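Local coordinates for protein Csc2 (Thermofilum pendens, PDB 4TXD) that probably binds CRISPR RNA as the Cas7-family backbone subunit of a type I-D interference complex, and carries a zinc ion, at residues 52-63 against 277-288. Numbering follows the deposited sequence.
Sequences RIEVVFLVRAAN and TVRVEILGVKAG
V55 and I282 meet through their CG2 methyls, 3.7 Å apart, on the apolar face of two antiparallel strands, 52-61 and 277-288. I53, F57 and V59 share this face with V278, V280 and V285. I53 and V285 lie side by side. V59 CG1 reaches V278 CG1 at 3.8 Å. With chi1 at 59°, F57 CG sits between the backbone N and the carbonyl carbon, and the end of the ring leads away from strand 277-288. Ring atom CD2 of F57 lies 4.0 Å from V280 CG1, and F57 CB meets I282 CD1. Helix 252-263 closes over I53, V55 and I282.

Backbone bonds join the strands from R52 with G288 to A62 N with T277 O. The register slips once. V56 O takes L283 N at 2.9 Å and, weakly, G284 N at 3.4 Å, while V56 N bonds to G284 O. At the bulge, L283 CD1 meets L58 CG at 3.7 Å. Helix 307-321 packs on both leucines.

The face of V56 and L58 turns polar toward both ends. R279 is exposed there, and R52, R60 and K286 are partly exposed, while E54 and E281 stay buried. In one of its two conformers E281 forms a salt bridge to R279 and a hydrogen bond to Y307. At the other end a water bridges E54 OE1 and K286 O, donating to both. E54 OE2 and R52 form salt bridges to R244 and E246, and K286 NZ hydrogen-bonds to L321 O.

L283 and G284 opposite V56 make a classic beta bulge, here between neighbouring strands of the antiparallel sheet in the RRM-like core of a Cas7 protein.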
loop_
_atom_site.group_PDB
_atom_site.type_symbol
_atom_site.label_atom_id
_atom_site.label_comp_id
_atom_site.label_asym_id
_atom_site.label_seq_id
_atom_site.Cartn_x
_atom_site.Cartn_y
_atom_site.Cartn_z
ATOM N N ARG A 52 -0.926 0.443 16.193
ATOM C CA ARG A 52 -0.674 0.628 14.779
ATOM C C ARG A 52 0.801 0.904 14.575
ATOM O O ARG A 52 1.507 1.324 15.499
ATOM C CB ARG A 52 -1.517 1.788 14.230
ATOM C CG ARG A 52 -1.115 3.151 14.791
ATOM C CD ARG A 52 -2.186 4.198 14.564
ATOM N NE ARG A 52 -3.214 4.163 15.595
ATOM C CZ ARG A 52 -4.453 4.618 15.431
ATOM N NH1 ARG A 52 -4.831 5.119 14.258
ATOM N NH2 ARG A 52 -5.321 4.555 16.432
ATOM N N ILE A 53 1.260 0.652 13.359
ATOM C CA ILE A 53 2.594 1.031 12.959
ATOM C C ILE A 53 2.484 2.131 11.901
ATOM O O ILE A 53 1.894 1.925 10.838
ATOM C CB ILE A 53 3.359 -0.168 12.424
ATOM C CG1 ILE A 53 3.470 -1.227 13.538
ATOM C CG2 ILE A 53 4.735 0.255 11.888
ATOM C CD1 ILE A 53 4.112 -2.520 13.095
ATOM N N GLU A 54 3.007 3.307 12.224
ATOM C CA GLU A 54 3.139 4.389 11.245
ATOM C C GLU A 54 4.368 4.208 10.366
ATOM O O GLU A 54 5.458 3.924 10.871
ATOM C CB GLU A 54 3.242 5.745 11.936
ATOM C CG GLU A 54 1.985 6.263 12.561
ATOM C CD GLU A 54 2.249 7.539 13.320
ATOM O OE1 GLU A 54 2.864 7.455 14.402
ATOM O OE2 GLU A 54 1.856 8.622 12.836
ATOM N N VAL A 55 4.205 4.380 9.056
ATOM C CA VAL A 55 5.353 4.433 8.164
ATOM C C VAL A 55 5.358 5.762 7.391
ATOM O O VAL A 55 4.345 6.162 6.806
ATOM C CB VAL A 55 5.381 3.232 7.188
ATOM C CG1 VAL A 55 4.107 3.137 6.399
ATOM C CG2 VAL A 55 6.566 3.332 6.257
ATOM N N VAL A 56 6.487 6.468 7.437
ATOM C CA VAL A 56 6.629 7.741 6.723
ATOM C C VAL A 56 7.610 7.539 5.595
ATOM O O VAL A 56 8.661 6.906 5.775
ATOM C CB VAL A 56 7.097 8.883 7.655
ATOM C CG1 VAL A 56 7.422 10.157 6.860
ATOM C CG2 VAL A 56 6.033 9.181 8.692
ATOM N N PHE A 57 7.266 8.065 4.424
ATOM C CA PHE A 57 8.037 7.824 3.235
ATOM C C PHE A 57 8.035 9.027 2.297
ATOM O O PHE A 57 7.242 9.962 2.456
ATOM C CB PHE A 57 7.519 6.565 2.503
ATOM C CG PHE A 57 6.059 6.638 2.086
ATOM C CD1 PHE A 57 5.039 6.309 2.980
ATOM C CD2 PHE A 57 5.717 6.995 0.789
ATOM C CE1 PHE A 57 3.689 6.370 2.583
ATOM C CE2 PHE A 57 4.373 7.058 0.380
ATOM C CZ PHE A 57 3.361 6.739 1.284
ATOM N N LEU A 58 8.929 8.994 1.331
ATOM C CA LEU A 58 9.019 9.997 0.302
ATOM C C LEU A 58 8.712 9.404 -1.050
ATOM O O LEU A 58 9.108 8.329 -1.339
ATOM C CB LEU A 58 10.420 10.592 0.248
ATOM C CG LEU A 58 10.920 11.369 1.442
ATOM C CD1 LEU A 58 12.312 11.916 1.213
ATOM C CD2 LEU A 58 9.945 12.440 1.852
ATOM N N VAL A 59 8.016 10.157 -1.875
ATOM C CA VAL A 59 7.817 9.815 -3.266
ATOM C C VAL A 59 8.432 10.908 -4.138
ATOM O O VAL A 59 8.042 12.074 -4.047
ATOM C CB VAL A 59 6.322 9.674 -3.617
ATOM C CG1 VAL A 59 6.161 9.231 -5.075
ATOM C CG2 VAL A 59 5.646 8.694 -2.659
ATOM N N ARG A 60 9.399 10.552 -4.972
ATOM C CA ARG A 60 10.000 11.554 -5.839
ATOM C C ARG A 60 9.755 11.271 -7.317
ATOM O O ARG A 60 9.996 10.170 -7.821
ATOM C CB ARG A 60 11.503 11.672 -5.571
ATOM C CG ARG A 60 12.088 12.940 -6.168
ATOM C CD ARG A 60 13.563 13.070 -5.916
ATOM N NE ARG A 60 13.997 14.434 -6.201
ATOM C CZ ARG A 60 15.267 14.804 -6.273
ATOM N NH1 ARG A 60 16.218 13.903 -6.092
ATOM N NH2 ARG A 60 15.585 16.069 -6.527
ATOM N N ALA A 61 9.272 12.293 -8.011
ATOM C CA ALA A 61 9.055 12.237 -9.445
ATOM C C ALA A 61 10.383 12.181 -10.225
ATOM O O ALA A 61 11.169 13.129 -10.184
ATOM C CB ALA A 61 8.237 13.451 -9.883
ATOM N N ALA A 62 10.617 11.089 -10.945
ATOM C CA ALA A 62 11.843 10.946 -11.753
ATOM C C ALA A 62 11.734 11.765 -13.039
ATOM O O ALA A 62 12.568 12.624 -13.309
ATOM C CB ALA A 62 12.110 9.479 -12.068
ATOM N N ASN A 63 10.690 11.462 -13.810
ATOM C CA ASN A 63 10.256 12.265 -14.945
ATOM C C ASN A 63 9.094 13.179 -14.532
ATOM O O ASN A 63 8.940 13.498 -13.357
ATOM C CB ASN A 63 9.840 11.359 -16.115
ATOM C CG ASN A 63 8.867 10.238 -15.699
ATOM O OD1 ASN A 63 8.222 10.302 -14.648
ATOM N ND2 ASN A 63 8.758 9.207 -16.546
ATOM N N THR A 277 7.150 7.838 -13.684
ATOM C CA THR A 277 8.153 7.107 -12.920
ATOM C C THR A 277 8.486 7.796 -11.607
ATOM O O THR A 277 8.753 8.997 -11.572
ATOM C CB THR A 277 9.450 6.940 -13.749
ATOM O OG1 THR A 277 9.120 6.382 -15.027
ATOM C CG2 THR A 277 10.442 6.045 -13.028
ATOM N N VAL A 278 8.479 7.037 -10.517
ATOM C CA VAL A 278 8.847 7.591 -9.231
ATOM C C VAL A 278 9.971 6.793 -8.603
ATOM O O VAL A 278 10.300 5.697 -9.054
ATOM C CB VAL A 278 7.660 7.619 -8.231
ATOM C CG1 VAL A 278 6.511 8.464 -8.788
ATOM C CG2 VAL A 278 7.201 6.190 -7.892
ATOM N N ARG A 279 10.551 7.374 -7.565
ATOM C CA ARG A 279 11.387 6.655 -6.626
ATOM C C ARG A 279 10.823 6.889 -5.231
ATOM O O ARG A 279 10.577 8.028 -4.812
ATOM C CB ARG A 279 12.853 7.097 -6.708
ATOM C CG ARG A 279 13.742 6.328 -5.746
ATOM C CD ARG A 279 15.224 6.651 -5.910
ATOM N NE ARG A 279 16.023 5.919 -4.928
ATOM C CZ ARG A 279 16.568 6.463 -3.842
ATOM N NH1 ARG A 279 16.426 7.760 -3.602
ATOM N NH2 ARG A 279 17.268 5.711 -3.002
ATOM N N VAL A 280 10.589 5.796 -4.520
ATOM C CA VAL A 280 10.019 5.862 -3.191
ATOM C C VAL A 280 11.068 5.466 -2.189
ATOM O O VAL A 280 11.799 4.501 -2.409
ATOM C CB VAL A 280 8.785 4.926 -3.047
ATOM C CG1 VAL A 280 8.237 4.975 -1.626
ATOM C CG2 VAL A 280 7.697 5.293 -4.080
ATOM N N GLU A 281 11.160 6.203 -1.094
ATOM C CA GLU A 281 12.070 5.844 -0.009
ATOM C C GLU A 281 11.345 5.790 1.321
ATOM O O GLU A 281 10.680 6.752 1.704
ATOM C CB GLU A 281 13.213 6.846 0.103
ATOM C CG GLU A 281 13.935 7.139 -1.177
ATOM C CD GLU A 281 14.786 8.378 -1.034
ATOM O OE1 GLU A 281 14.313 9.477 -1.406
ATOM O OE2 GLU A 281 15.916 8.250 -0.519
ATOM N N ILE A 282 11.484 4.673 2.035
ATOM C CA ILE A 282 10.959 4.583 3.398
ATOM C C ILE A 282 11.941 5.302 4.324
ATOM O O ILE A 282 13.143 5.027 4.280
ATOM C CB ILE A 282 10.782 3.112 3.874
ATOM C CG1 ILE A 282 10.085 2.264 2.803
ATOM C CG2 ILE A 282 10.070 3.062 5.227
ATOM C CD1 ILE A 282 8.641 2.657 2.545
ATOM N N LEU A 283 11.451 6.197 5.154
ATOM C CA LEU A 283 12.295 6.914 6.072
ATOM C C LEU A 283 12.239 6.427 7.506
ATOM O O LEU A 283 13.184 6.549 8.228
ATOM C CB LEU A 283 11.989 8.391 6.057
ATOM C CG LEU A 283 12.191 9.098 4.732
ATOM C CD1 LEU A 283 11.993 10.568 4.921
ATOM C CD2 LEU A 283 13.546 8.819 4.164
ATOM N N GLY A 284 11.113 5.902 7.918
ATOM C CA GLY A 284 10.984 5.539 9.318
ATOM C C GLY A 284 9.669 4.897 9.689
ATOM O O GLY A 284 8.655 5.086 9.006
ATOM N N VAL A 285 9.694 4.129 10.773
ATOM C CA VAL A 285 8.482 3.519 11.316
ATOM C C VAL A 285 8.350 3.793 12.811
ATOM O O VAL A 285 9.330 4.077 13.491
ATOM C CB VAL A 285 8.449 1.990 11.089
ATOM C CG1 VAL A 285 8.480 1.665 9.608
ATOM C CG2 VAL A 285 9.618 1.317 11.817
ATOM N N LYS A 286 7.126 3.718 13.316
ATOM C CA LYS A 286 6.875 3.857 14.740
ATOM C C LYS A 286 5.610 3.104 15.131
ATOM O O LYS A 286 4.559 3.282 14.515
ATOM C CB LYS A 286 6.746 5.327 15.138
ATOM C CG LYS A 286 6.717 5.530 16.641
ATOM C CD LYS A 286 6.406 6.959 17.027
ATOM C CE LYS A 286 6.386 7.111 18.540
ATOM N NZ LYS A 286 6.173 8.521 18.955
ATOM N N ALA A 287 5.715 2.267 16.158
ATOM C CA ALA A 287 4.554 1.562 16.688
ATOM C C ALA A 287 3.927 2.364 17.826
ATOM O O ALA A 287 4.629 3.010 18.602
ATOM C CB ALA A 287 4.950 0.156 17.165
ATOM N N GLY A 288 2.606 2.336 17.927
ATOM C CA GLY A 288 1.933 3.065 18.984
ATOM C C GLY A 288 0.438 2.853 19.005
ATOM O O GLY A 288 -0.148 2.357 18.039
HETATM O O HOH W 1 2.871 5.120 15.793
#